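Local atomic coordinates of alpha-glucosidase ([Eubacterium] rectale, PDB entry 6PNR), a protein that probably hydrolyses the glycosidic bond of alpha-sulfoquinovosides, as a sulfoquinovosidase of glycoside hydrolase family 31. Residues A[178-184]-A[206-212]; A[1-5]-A[83-88]; A[184-190]-A[201-205]; A[445-449]-A[481-485]. One frame throughout, in Å; residues are numbered along the deposited sequence.

Contact 1: A[178-184]-A[206-212]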
loop_
_atom_site.group_PDB
_atom_site.type_symbol
_atom_site.label_atom_id
_atom_site.label_comp_id
_atom_site.label_asym_id
_atom_site.label_seq_id
_atom_site.Cartn_x
_atom_site.Cartn_y
_atom_site.Cartn_z
ATOM N N TYR A 178 5.789 11.987 31.046
ATOM C CA TYR A 178 4.379 11.756 31.305
ATOM C C TYR A 178 3.935 10.568 30.458
ATOM O O TYR A 178 4.583 10.207 29.470
ATOM C CB TYR A 178 3.517 12.998 30.991
ATOM C CG TYR A 178 3.403 13.362 29.505
ATOM C CD1 TYR A 178 2.491 12.713 28.677
ATOM C CD2 TYR A 178 4.185 14.369 28.942
ATOM C CE1 TYR A 178 2.381 13.029 27.340
ATOM C CE2 TYR A 178 4.077 14.699 27.602
ATOM C CZ TYR A 178 3.173 14.021 26.803
ATOM O OH TYR A 178 3.042 14.325 25.461
ATOM N N TYR A 179 2.834 9.947 30.864
ATOM C CA TYR A 179 2.097 9.051 29.989
ATOM C C TYR A 179 0.722 9.646 29.753
ATOM O O TYR A 179 0.201 10.394 30.587
ATOM C CB TYR A 179 1.977 7.617 30.557
ATOM C CG TYR A 179 0.887 7.390 31.588
ATOM C CD1 TYR A 179 -0.407 7.032 31.209
ATOM C CD2 TYR A 179 1.169 7.474 32.941
ATOM C CE1 TYR A 179 -1.394 6.802 32.162
ATOM C CE2 TYR A 179 0.195 7.242 33.894
ATOM C CZ TYR A 179 -1.080 6.923 33.507
ATOM O OH TYR A 179 -2.038 6.702 34.476
ATOM N N LEU A 180 0.150 9.321 28.600
ATOM C CA LEU A 180 -1.170 9.784 28.218
ATOM C C LEU A 180 -1.964 8.576 27.758
ATOM O O LEU A 180 -1.473 7.778 26.952
ATOM C CB LEU A 180 -1.096 10.847 27.103
ATOM C CG LEU A 180 -2.386 11.491 26.576
ATOM C CD1 LEU A 180 -2.062 12.823 25.928
ATOM C CD2 LEU A 180 -3.112 10.607 25.581
ATOM N N HIS A 181 -3.183 8.452 28.259
ATOM C CA HIS A 181 -4.078 7.360 27.917
ATOM C C HIS A 181 -5.379 7.935 27.387
ATOM O O HIS A 181 -5.932 8.872 27.977
ATOM C CB HIS A 181 -4.377 6.476 29.134
ATOM C CG HIS A 181 -5.356 5.386 28.839
ATOM N ND1 HIS A 181 -5.109 4.413 27.893
ATOM C CD2 HIS A 181 -6.593 5.132 29.330
ATOM C CE1 HIS A 181 -6.150 3.596 27.824
ATOM N NE2 HIS A 181 -7.061 4.008 28.691
ATOM N N VAL A 182 -5.868 7.382 26.278
ATOM C CA VAL A 182 -7.189 7.705 25.758
ATOM C C VAL A 182 -8.126 6.575 26.162
ATOM O O VAL A 182 -7.936 5.424 25.750
ATOM C CB VAL A 182 -7.176 7.891 24.229
ATOM C CG1 VAL A 182 -8.574 8.281 23.721
ATOM C CG2 VAL A 182 -6.139 8.938 23.814
ATOM N N ASP A 183 -9.154 6.909 26.942
ATOM C CA ASP A 183 -10.078 5.921 27.501
ATOM C C ASP A 183 -11.116 5.557 26.444
ATOM O O ASP A 183 -12.271 5.987 26.470
ATOM C CB ASP A 183 -10.725 6.462 28.771
ATOM C CG ASP A 183 -11.528 5.408 29.530
ATOM O OD1 ASP A 183 -11.630 4.254 29.061
ATOM O OD2 ASP A 183 -12.055 5.739 30.614
ATOM N N SER A 184 -10.694 4.728 25.495
ATOM C CA SER A 184 -11.578 4.308 24.417
ATOM C C SER A 184 -11.045 3.003 23.843
ATOM O O SER A 184 -9.834 2.792 23.790
ATOM C CB SER A 184 -11.656 5.370 23.318
ATOM O OG SER A 184 -12.356 4.880 22.182
ATOM N N PRO A 206 -13.931 10.327 22.616
ATOM C CA PRO A 206 -13.543 9.492 23.756
ATOM C C PRO A 206 -14.097 10.036 25.061
ATOM O O PRO A 206 -14.222 11.246 25.247
ATOM C CB PRO A 206 -12.012 9.568 23.739
ATOM C CG PRO A 206 -11.739 10.930 23.192
ATOM C CD PRO A 206 -12.826 11.188 22.163
ATOM N N LYS A 207 -14.407 9.116 25.980
ATOM C CA LYS A 207 -14.914 9.521 27.291
ATOM C C LYS A 207 -13.941 10.441 28.002
ATOM O O LYS A 207 -14.349 11.430 28.623
ATOM C CB LYS A 207 -15.192 8.292 28.163
ATOM C CG LYS A 207 -16.510 7.602 27.876
ATOM C CD LYS A 207 -16.724 6.399 28.802
ATOM C CE LYS A 207 -15.888 5.183 28.378
ATOM N NZ LYS A 207 -16.317 4.611 27.058
ATOM N N GLN A 208 -12.650 10.147 27.918
ATOM C CA GLN A 208 -11.693 10.818 28.780
ATOM C C GLN A 208 -10.293 10.625 28.233
ATOM O O GLN A 208 -9.975 9.587 27.644
ATOM C CB GLN A 208 -11.768 10.277 30.217
ATOM C CG GLN A 208 -10.783 10.893 31.180
ATOM C CD GLN A 208 -10.745 10.164 32.520
ATOM O OE1 GLN A 208 -9.890 9.302 32.754
ATOM N NE2 GLN A 208 -11.677 10.505 33.400
ATOM N N ILE A 209 -9.464 11.641 28.430
ATOM C CA ILE A 209 -8.028 11.535 28.232
ATOM C C ILE A 209 -7.369 11.772 29.581
ATOM O O ILE A 209 -7.755 12.693 30.315
ATOM C CB ILE A 209 -7.520 12.515 27.157
ATOM C CG1 ILE A 209 -7.999 12.043 25.770
ATOM C CG2 ILE A 209 -5.983 12.643 27.217
ATOM C CD1 ILE A 209 -7.628 12.955 24.605
ATOM N N ARG A 210 -6.408 10.917 29.915
ATOM C CA ARG A 210 -5.729 10.911 31.200
ATOM C C ARG A 210 -4.251 11.184 30.971
ATOM O O ARG A 210 -3.639 10.596 30.071
ATOM C CB ARG A 210 -5.939 9.563 31.892
ATOM C CG ARG A 210 -5.287 9.426 33.228
ATOM C CD ARG A 210 -5.529 8.035 33.781
ATOM N NE ARG A 210 -4.826 7.868 35.036
ATOM C CZ ARG A 210 -5.391 8.049 36.225
ATOM N NH1 ARG A 210 -6.679 8.376 36.301
ATOM N NH2 ARG A 210 -4.670 7.889 37.330
ATOM N N ILE A 211 -3.689 12.100 31.751
ATOM C CA ILE A 211 -2.284 12.474 31.640
ATOM C C ILE A 211 -1.683 12.463 33.036
ATOM O O ILE A 211 -2.229 13.081 33.955
ATOM C CB ILE A 211 -2.100 13.860 30.998
ATOM C CG1 ILE A 211 -2.867 13.967 29.679
ATOM C CG2 ILE A 211 -0.622 14.140 30.799
ATOM C CD1 ILE A 211 -2.699 15.321 28.981
ATOM N N GLU A 212 -0.560 11.777 33.199
ATOM C CA GLU A 212 0.036 11.644 34.516
ATOM C C GLU A 212 1.550 11.726 34.390
ATOM O O GLU A 212 2.134 11.065 33.527
ATOM C CB GLU A 212 -0.419 10.327 35.153
ATOM C CG GLU A 212 0.000 10.122 36.576
ATOM C CD GLU A 212 -0.885 9.111 37.314
ATOM O OE1 GLU A 212 -1.604 8.310 36.660
ATOM O OE2 GLU A 212 -0.864 9.137 38.560
HETATM O O HOH W 1 -14.647 6.320 25.313
#
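Tyr179 lays its ring alongside the side chain of Glu212, CE2 coming within 3.4 Å of Glu212 CB, and carries its hydroxyl out to the carboxylate. There Tyr179 OH donates to Glu212 OE1 over 2.7 Å, meeting that oxygen nearly in line with its C-O bond. The same hydroxyl accepts from Arg210 NE at 3.1 Å, lying at the edge of the guanidinium and in its plane, with an N-H...O angle of 163°. Arg210, extended from CG to NE, also turns NH2 onto Glu212 OE1 in a salt bridge of 3.2 Å, approaching from above the carboxylate plane. One oxygen thus takes two donors, which probably holds the phenol, guanidinium and carboxylate in place relative to one another. The tyrosine reaches them because its CG sits between the backbone N and the carbonyl carbon (chi1 81°). This face is covered by helix 217-228, whose Tyr227 forms a cation-pi contact with Arg210.

The other face is apolar. Leu180 CG meets Ile209 CG2 at 3.8 Å, while Val182 CG1 touches Pro206 CB at 3.7 Å; strands 101-107 and 197-202 pack over this side. Beyond the last bridge, Asp183 N still bonds to Gln208 O, and a water joins Asp183 O to both Lys207 nitrogens. Paired backbone bonds, such as His181 N to Arg210 O at 2.8 Å, make this a regular antiparallel strand pair inside the eight-stranded sheet of the beta-rich N-terminal part of the protein.

Contact 2: A[1-5]-A[83-88]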
loop_
_atom_site.group_PDB
_atom_site.type_symbol
_atom_site.label_atom_id
_atom_site.label_comp_id
_atom_site.label_asym_id
_atom_site.label_seq_id
_atom_site.Cartn_x
_atom_site.Cartn_y
_atom_site.Cartn_z
ATOM N N MET A 1 1.606 19.488 37.445
ATOM C CA MET A 1 1.110 19.995 36.172
ATOM C C MET A 1 0.241 21.232 36.362
ATOM O O MET A 1 -0.769 21.188 37.069
ATOM C CB MET A 1 0.320 18.911 35.439
ATOM C CG MET A 1 1.180 17.825 34.827
ATOM S SD MET A 1 0.183 16.648 33.891
ATOM C CE MET A 1 -0.601 15.777 35.225
ATOM N N GLN A 2 0.626 22.329 35.712
ATOM C CA GLN A 2 -0.029 23.618 35.886
ATOM C C GLN A 2 -0.823 23.993 34.640
ATOM O O GLN A 2 -0.386 23.750 33.509
ATOM C CB GLN A 2 0.991 24.719 36.211
ATOM C CG GLN A 2 1.993 25.002 35.102
ATOM C CD GLN A 2 2.977 26.109 35.451
ATOM O OE1 GLN A 2 3.052 26.553 36.599
ATOM N NE2 GLN A 2 3.741 26.557 34.456
ATOM N N ILE A 3 -1.993 24.585 34.864
ATOM C CA ILE A 3 -2.876 25.067 33.808
ATOM C C ILE A 3 -2.711 26.574 33.686
ATOM O O ILE A 3 -2.607 27.285 34.695
ATOM C CB ILE A 3 -4.341 24.706 34.114
ATOM C CG1 ILE A 3 -4.545 23.191 34.098
ATOM C CG2 ILE A 3 -5.301 25.417 33.158
ATOM C CD1 ILE A 3 -5.989 22.779 34.308
ATOM N N LYS A 4 -2.666 27.064 32.451
ATOM C CA LYS A 4 -2.882 28.470 32.145
ATOM C C LYS A 4 -4.075 28.554 31.208
ATOM O O LYS A 4 -4.129 27.837 30.205
ATOM C CB LYS A 4 -1.651 29.116 31.503
ATOM C CG LYS A 4 -0.445 29.213 32.417
ATOM C CD LYS A 4 0.740 29.802 31.682
ATOM C CE LYS A 4 1.977 29.840 32.559
ATOM N NZ LYS A 4 3.174 30.306 31.799
ATOM N N VAL A 5 -5.039 29.403 31.542
ATOM C CA VAL A 5 -6.244 29.500 30.728
ATOM C C VAL A 5 -6.829 30.898 30.859
ATOM O O VAL A 5 -6.937 31.440 31.963
ATOM C CB VAL A 5 -7.275 28.421 31.117
ATOM C CG1 VAL A 5 -7.551 28.454 32.612
ATOM C CG2 VAL A 5 -8.557 28.585 30.311
ATOM N N CYS A 83 -7.055 18.792 37.492
ATOM C CA CYS A 83 -5.631 18.513 37.635
ATOM C C CYS A 83 -5.213 18.410 39.096
ATOM O O CYS A 83 -5.891 18.899 40.002
ATOM C CB CYS A 83 -4.782 19.570 36.930
ATOM S SG CYS A 83 -4.771 19.389 35.127
ATOM N N ASP A 84 -4.080 17.731 39.292
ATOM C CA ASP A 84 -3.375 17.590 40.562
ATOM C C ASP A 84 -1.911 17.945 40.349
ATOM O O ASP A 84 -1.538 18.463 39.289
ATOM C CB ASP A 84 -3.474 16.162 41.113
ATOM C CG ASP A 84 -4.894 15.769 41.478
ATOM O OD1 ASP A 84 -5.735 16.683 41.650
ATOM O OD2 ASP A 84 -5.167 14.547 41.601
ATOM N N GLU A 85 -1.066 17.644 41.337
ATOM C CA GLU A 85 0.369 17.800 41.137
ATOM C C GLU A 85 0.915 16.783 40.143
ATOM O O GLU A 85 1.965 17.032 39.536
ATOM C CB GLU A 85 1.115 17.678 42.473
ATOM C CG GLU A 85 2.535 18.258 42.456
ATOM C CD GLU A 85 3.535 17.418 43.246
ATOM O OE1 GLU A 85 3.590 16.189 43.020
ATOM O OE2 GLU A 85 4.265 17.986 44.093
ATOM N N ASN A 86 0.234 15.648 39.956
ATOM C CA ASN A 86 0.722 14.623 39.042
ATOM C C ASN A 86 -0.313 14.089 38.064
ATOM O O ASN A 86 0.074 13.342 37.157
ATOM C CB ASN A 86 1.301 13.430 39.819
ATOM C CG ASN A 86 2.508 13.805 40.656
ATOM O OD1 ASN A 86 2.474 13.708 41.880
ATOM N ND2 ASN A 86 3.580 14.232 39.999
ATOM N N LEU A 87 -1.594 14.436 38.199
ATOM C CA LEU A 87 -2.647 13.817 37.401
ATOM C C LEU A 87 -3.564 14.871 36.808
ATOM O O LEU A 87 -4.030 15.759 37.523
ATOM C CB LEU A 87 -3.475 12.838 38.238
ATOM C CG LEU A 87 -4.695 12.224 37.538
ATOM C CD1 LEU A 87 -4.267 11.384 36.326
ATOM C CD2 LEU A 87 -5.502 11.388 38.519
ATOM N N CYS A 88 -3.843 14.757 35.510
ATOM C CA CYS A 88 -4.857 15.571 34.853
ATOM C C CYS A 88 -5.787 14.665 34.066
ATOM O O CYS A 88 -5.327 13.790 33.323
ATOM C CB CYS A 88 -4.243 16.612 33.914
ATOM S SG CYS A 88 -3.358 17.966 34.732
#
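Met1 bends its thioether over the disulfide of the 83-88 turn, its methyl CE lying 3.6 Å from Cys88 SG. The same methyl reaches the backbone of the turn, 3.2 Å from Asn86 O, and also lies close to the amide nitrogens of Leu87 and Cys88. A bend at the last torsion (chi3 -73°) brings CE there, while CB and SD of Met1 both pass within 4 Å of Cys88 SG. The second sulfur has a different neighbour: Ile3 CD1 packs against Cys83 SG at 3.7 Å, so each sulfur packs against a different residue of the N-terminal segment. Polar contact is slight. The chain's terminal nitrogen, Met1 N, makes a weak hydrogen bond of 3.2 Å to Glu85 O.

Behind this first shell stands the turn itself. The bond between Cys83 SG and Cys88 SG, 2.0 Å long, ties its two ends together, and within it Asp84 N bonds to Leu87 O at 2.6 Å. The cross-link probably helps to keep both sulfurs beside the apolar side chains of Met1 and Ile3.

Farther out, Met1 also touches Ile211 and Cys213 of strand 208-213, to which Asn86 and Cys88 are joined by backbone hydrogen bonds. Gln2 and Lys4 pair with strand 10-14, so the contact sets strand 2-5, an outermost strand of a three-stranded sheet, against the turn connecting strands 77-83 and 87-94 of the eight-stranded sheet.

Contact 3: A[184-190]-A[201-205]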
loop_
_atom_site.group_PDB
_atom_site.type_symbol
_atom_site.label_atom_id
_atom_site.label_comp_id
_atom_site.label_asym_id
_atom_site.label_seq_id
_atom_site.Cartn_x
_atom_site.Cartn_y
_atom_site.Cartn_z
ATOM N N SER A 184 -10.694 4.728 25.495
ATOM C CA SER A 184 -11.578 4.308 24.417
ATOM C C SER A 184 -11.045 3.003 23.843
ATOM O O SER A 184 -9.834 2.792 23.790
ATOM C CB SER A 184 -11.656 5.370 23.318
ATOM O OG SER A 184 -12.356 4.880 22.182
ATOM N N THR A 185 -11.952 2.132 23.413
ATOM C CA THR A 185 -11.542 0.950 22.665
ATOM C C THR A 185 -11.927 1.058 21.199
ATOM O O THR A 185 -11.898 0.049 20.483
ATOM C CB THR A 185 -12.110 -0.335 23.280
ATOM O OG1 THR A 185 -13.528 -0.377 23.093
ATOM C CG2 THR A 185 -11.777 -0.414 24.779
ATOM N N ALA A 186 -12.263 2.261 20.732
ATOM C CA ALA A 186 -12.499 2.456 19.313
ATOM C C ALA A 186 -11.196 2.286 18.541
ATOM O O ALA A 186 -10.105 2.283 19.113
ATOM C CB ALA A 186 -13.086 3.847 19.051
ATOM N N TYR A 187 -11.320 2.119 17.224
ATOM C CA TYR A 187 -10.164 2.301 16.358
ATOM C C TYR A 187 -9.523 3.642 16.668
ATOM O O TYR A 187 -10.214 4.645 16.851
ATOM C CB TYR A 187 -10.576 2.250 14.878
ATOM C CG TYR A 187 -9.427 2.409 13.898
ATOM C CD1 TYR A 187 -8.936 3.669 13.558
ATOM C CD2 TYR A 187 -8.831 1.294 13.311
ATOM C CE1 TYR A 187 -7.876 3.813 12.650
ATOM C CE2 TYR A 187 -7.786 1.428 12.400
ATOM C CZ TYR A 187 -7.317 2.687 12.073
ATOM O OH TYR A 187 -6.273 2.822 11.181
ATOM N N ALA A 188 -8.198 3.657 16.741
ATOM C CA ALA A 188 -7.459 4.901 16.883
ATOM C C ALA A 188 -6.238 4.855 15.981
ATOM O O ALA A 188 -5.870 3.806 15.448
ATOM C CB ALA A 188 -7.047 5.163 18.339
ATOM N N ASP A 189 -5.611 6.018 15.806
ATOM C CA ASP A 189 -4.372 6.121 15.037
ATOM C C ASP A 189 -3.535 7.224 15.675
ATOM O O ASP A 189 -3.874 8.404 15.555
ATOM C CB ASP A 189 -4.660 6.413 13.561
ATOM C CG ASP A 189 -3.408 6.352 12.678
ATOM O OD1 ASP A 189 -2.280 6.314 13.207
ATOM O OD2 ASP A 189 -3.558 6.329 11.433
ATOM N N PHE A 190 -2.447 6.836 16.346
ATOM C CA PHE A 190 -1.583 7.776 17.060
ATOM C C PHE A 190 -0.465 8.204 16.116
ATOM O O PHE A 190 0.390 7.393 15.744
ATOM C CB PHE A 190 -1.013 7.149 18.339
ATOM C CG PHE A 190 -1.994 7.087 19.491
ATOM C CD1 PHE A 190 -3.365 7.063 19.262
ATOM C CD2 PHE A 190 -1.539 7.083 20.804
ATOM C CE1 PHE A 190 -4.259 7.010 20.314
ATOM C CE2 PHE A 190 -2.428 7.031 21.866
ATOM C CZ PHE A 190 -3.788 7.005 21.625
ATOM N N GLN A 201 -5.840 10.347 16.658
ATOM C CA GLN A 201 -7.114 10.191 15.960
ATOM C C GLN A 201 -7.918 9.064 16.605
ATOM O O GLN A 201 -7.402 7.959 16.786
ATOM C CB GLN A 201 -6.891 9.892 14.476
ATOM C CG GLN A 201 -8.193 9.661 13.714
ATOM C CD GLN A 201 -7.991 9.239 12.257
ATOM O OE1 GLN A 201 -8.952 8.904 11.559
ATOM N NE2 GLN A 201 -6.752 9.267 11.793
ATOM N N ILE A 202 -9.180 9.344 16.939
ATOM C CA ILE A 202 -10.075 8.384 17.585
ATOM C C ILE A 202 -11.361 8.303 16.776
ATOM O O ILE A 202 -11.894 9.334 16.352
ATOM C CB ILE A 202 -10.396 8.783 19.046
ATOM C CG1 ILE A 202 -9.172 9.355 19.764
ATOM C CG2 ILE A 202 -10.936 7.583 19.808
ATOM C CD1 ILE A 202 -8.059 8.360 20.029
ATOM N N TRP A 203 -11.877 7.087 16.568
ATOM C CA TRP A 203 -13.102 6.945 15.766
ATOM C C TRP A 203 -14.363 6.975 16.626
ATOM O O TRP A 203 -15.341 6.254 16.377
ATOM C CB TRP A 203 -13.045 5.681 14.909
ATOM C CG TRP A 203 -12.112 5.835 13.738
ATOM C CD1 TRP A 203 -11.249 6.874 13.509
ATOM C CD2 TRP A 203 -11.962 4.939 12.628
ATOM N NE1 TRP A 203 -10.559 6.664 12.331
ATOM C CE2 TRP A 203 -10.983 5.488 11.773
ATOM C CE3 TRP A 203 -12.550 3.718 12.283
ATOM C CZ2 TRP A 203 -10.573 4.854 10.597
ATOM C CZ3 TRP A 203 -12.132 3.084 11.114
ATOM C CH2 TRP A 203 -11.160 3.660 10.286
ATOM N N GLU A 204 -14.328 7.823 17.650
ATOM C CA GLU A 204 -15.457 8.220 18.483
ATOM C C GLU A 204 -14.986 9.419 19.291
ATOM O O GLU A 204 -13.787 9.699 19.366
ATOM C CB GLU A 204 -15.915 7.096 19.414
ATOM C CG GLU A 204 -15.039 6.952 20.658
ATOM C CD GLU A 204 -15.579 5.925 21.629
ATOM O OE1 GLU A 204 -16.748 5.505 21.465
ATOM O OE2 GLU A 204 -14.830 5.522 22.547
ATOM N N VAL A 205 -15.931 10.125 19.899
ATOM C CA VAL A 205 -15.547 11.094 20.919
ATOM C C VAL A 205 -15.184 10.305 22.171
ATOM O O VAL A 205 -16.056 9.653 22.759
ATOM C CB VAL A 205 -16.668 12.107 21.195
ATOM C CG1 VAL A 205 -16.260 13.046 22.315
ATOM C CG2 VAL A 205 -17.022 12.884 19.913
HETATM O O HOH W 2 -14.536 2.989 23.753
HETATM O O HOH W 3 -4.021 9.781 12.885
#
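Tyr187 and Trp203 lie face to face and point the same way, with 4.0 Å between the phenol centroid and that of the indole six-membered ring and the planes inclined by 29°. The tilt makes the fit uneven: Tyr187 CD1 sits over the middle of the indole, 3.3 Å from Trp203 CE2. Tyr187 swings to this position with CG opposite the backbone N (chi1 -179°). Trp203 NE1 donates to Gln201 OE1 at 2.9 Å, a bond that would hold the indole against rotation, while Arg101 adds a cation-pi contact. A leucine at Trp203 would probably leave the tyrosine without its stacking surface and Gln201 OE1 without the indole donor.

On the face of the sheet that carries Ala188 and Ile202, Ile202 CD1 meets Ala188 CB at 3.8 Å and also touches the Phe190 ring. Farther along, Ser184 OG donates to Glu204 OE2 over 2.6 Å, from above the carboxylate plane, and accepts from Ala186 N in an ST turn; a water links the same OE2 to Thr185 N. Backbone bonds between Asp189 and Gln201, one each way, and Trp203 N to Tyr187 O complete the open end of the beta hairpin formed by strands 188-194 and 197-202.

Contact 4: A[445-449]-A[481-485]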
loop_
_atom_site.group_PDB
_atom_site.type_symbol
_atom_site.label_atom_id
_atom_site.label_comp_id
_atom_site.label_asym_id
_atom_site.label_seq_id
_atom_site.Cartn_x
_atom_site.Cartn_y
_atom_site.Cartn_z
ATOM N N ALA A 445 -6.017 -2.215 27.063
ATOM C CA ALA A 445 -5.958 -1.529 28.351
ATOM C C ALA A 445 -6.698 -2.358 29.397
ATOM O O ALA A 445 -7.875 -2.688 29.218
ATOM C CB ALA A 445 -6.560 -0.130 28.232
ATOM N N GLY A 446 -6.001 -2.725 30.469
ATOM C CA GLY A 446 -6.510 -3.643 31.471
ATOM C C GLY A 446 -5.817 -4.984 31.473
ATOM O O GLY A 446 -5.895 -5.708 32.477
ATOM N N SER A 447 -5.119 -5.333 30.387
ATOM C CA SER A 447 -4.319 -6.556 30.399
ATOM C C SER A 447 -3.276 -6.534 31.497
ATOM O O SER A 447 -2.818 -7.599 31.922
ATOM C CB SER A 447 -3.635 -6.768 29.050
ATOM O OG SER A 447 -4.597 -7.090 28.069
ATOM N N GLN A 448 -2.893 -5.339 31.958
ATOM C CA GLN A 448 -1.933 -5.217 33.046
ATOM C C GLN A 448 -2.419 -5.927 34.299
ATOM O O GLN A 448 -1.608 -6.470 35.057
ATOM C CB GLN A 448 -1.666 -3.734 33.350
ATOM C CG GLN A 448 -0.959 -2.938 32.218
ATOM C CD GLN A 448 -1.901 -2.511 31.092
ATOM O OE1 GLN A 448 -3.080 -2.848 31.093
ATOM N NE2 GLN A 448 -1.375 -1.760 30.130
ATOM N N LYS A 449 -3.732 -5.915 34.544
ATOM C CA LYS A 449 -4.327 -6.621 35.678
ATOM C C LYS A 449 -4.679 -8.065 35.341
ATOM O O LYS A 449 -4.354 -8.981 36.106
ATOM C CB LYS A 449 -5.599 -5.906 36.157
ATOM C CG LYS A 449 -6.269 -6.661 37.318
ATOM C CD LYS A 449 -7.548 -6.016 37.845
ATOM C CE LYS A 449 -8.076 -6.825 39.052
ATOM N NZ LYS A 449 -9.359 -6.289 39.612
ATOM N N MET A 481 6.843 -0.850 28.966
ATOM C CA MET A 481 6.532 0.558 29.174
ATOM C C MET A 481 5.031 0.788 29.327
ATOM O O MET A 481 4.625 1.828 29.858
ATOM C CB MET A 481 7.096 1.403 28.022
ATOM C CG MET A 481 8.627 1.482 27.986
ATOM S SD MET A 481 9.336 2.142 29.537
ATOM C CE MET A 481 8.587 3.765 29.578
ATOM N N MET A 482 4.202 -0.163 28.897
ATOM C CA MET A 482 2.763 -0.102 29.108
ATOM C C MET A 482 2.320 -0.743 30.416
ATOM O O MET A 482 1.117 -0.772 30.687
ATOM C CB MET A 482 2.028 -0.781 27.946
ATOM C CG MET A 482 2.357 -0.188 26.598
ATOM S SD MET A 482 1.514 1.389 26.310
ATOM C CE MET A 482 2.659 2.597 27.009
ATOM N N GLY A 483 3.248 -1.257 31.226
ATOM C CA GLY A 483 2.880 -1.891 32.479
ATOM C C GLY A 483 2.655 -3.389 32.418
ATOM O O GLY A 483 2.231 -3.976 33.424
ATOM N N CYS A 484 2.901 -4.032 31.269
ATOM C CA CYS A 484 2.897 -5.492 31.174
ATOM C C CYS A 484 4.350 -5.933 31.309
ATOM O O CYS A 484 5.099 -5.982 30.326
ATOM C CB CYS A 484 2.261 -5.966 29.868
ATOM S SG CYS A 484 0.470 -5.737 29.843
ATOM N N GLY A 485 4.747 -6.246 32.545
ATOM C CA GLY A 485 6.129 -6.478 32.916
ATOM C C GLY A 485 6.616 -7.901 32.840
ATOM O O GLY A 485 7.805 -8.147 33.086
#
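Gln448 drives its side-chain amide against the backbone at the end of helix 469-481, where NE2 donates to Met482 O over 2.7 Å. The bond is fairly straight, 161° at the hydrogen; Met482 O lies near the plane of the glutamine amide, whereas NE2 is tilted out of the plane of the Met482 carbonyl. At its other end, OE1 turns back to accept from Gly446 N at 3.0 Å, in the plane of the glutamine carbonyl. A bend at the second torsion (chi2 79°) folds the chain so that one amide serves both backbones, and Gln169 OE1 is a further partner of NE2.

The tight part is at the methylene next to this amide. Gln448 CG rests 3.4 Å from Met482 O and 3.6 Å from Gly483 O. Gly483, at positive phi, has no side chain on the side facing this methylene, where a CB would be only 3.2 Å from Gln448 CG. An alanine at Gln448 would probably leave Met482 O and Gly446 N without this shared partner and open a gap over the turn.

Packing is slacker round Cys484, whose SG stands 3.9 Å from Gln448 CG and 4.3 Å from Ser447 CB, with Tyr167 also touching its side chain. Lys449 turns away from the 481-485 segment to the exposed side of its helix, near Tyr424. Gln231 bonds to both Gln448 O and Gly483 O, bridging the two segments. Gly446 is the N-cap of helix 447-450 and Gly483 closes helix 469-481 in a Schellman motif, so a helix start meets a helix end within the family 31 TIM-barrel domain.

How the contacts relate
Contacts 1, 3 and 4 are buried; contact 2 lies at the surface, its centre about 31 Å from the centre of the chain, against about 9 Å for the centre of contact 4. Contacts 1 and 2 reach the same eight-stranded sheet, where Ile211 O probably bonds Cys88 N at 2.8 Å. Contact 3 belongs to the adjoining six-stranded sheet, shares Ser184 with contact 1 and packs its Ile202 and Phe190 on Val182. Contact 4, in the barrel domain, touches contact 1 through Ala445 and His181. Paired strands carry contact 1, with a polar cluster on one face and apolar packing on the other; contact 3 adds an aromatic stack to a shorter pairing; sulfur and methyl packing dominates contact 2, a single glutamine amide contact 4.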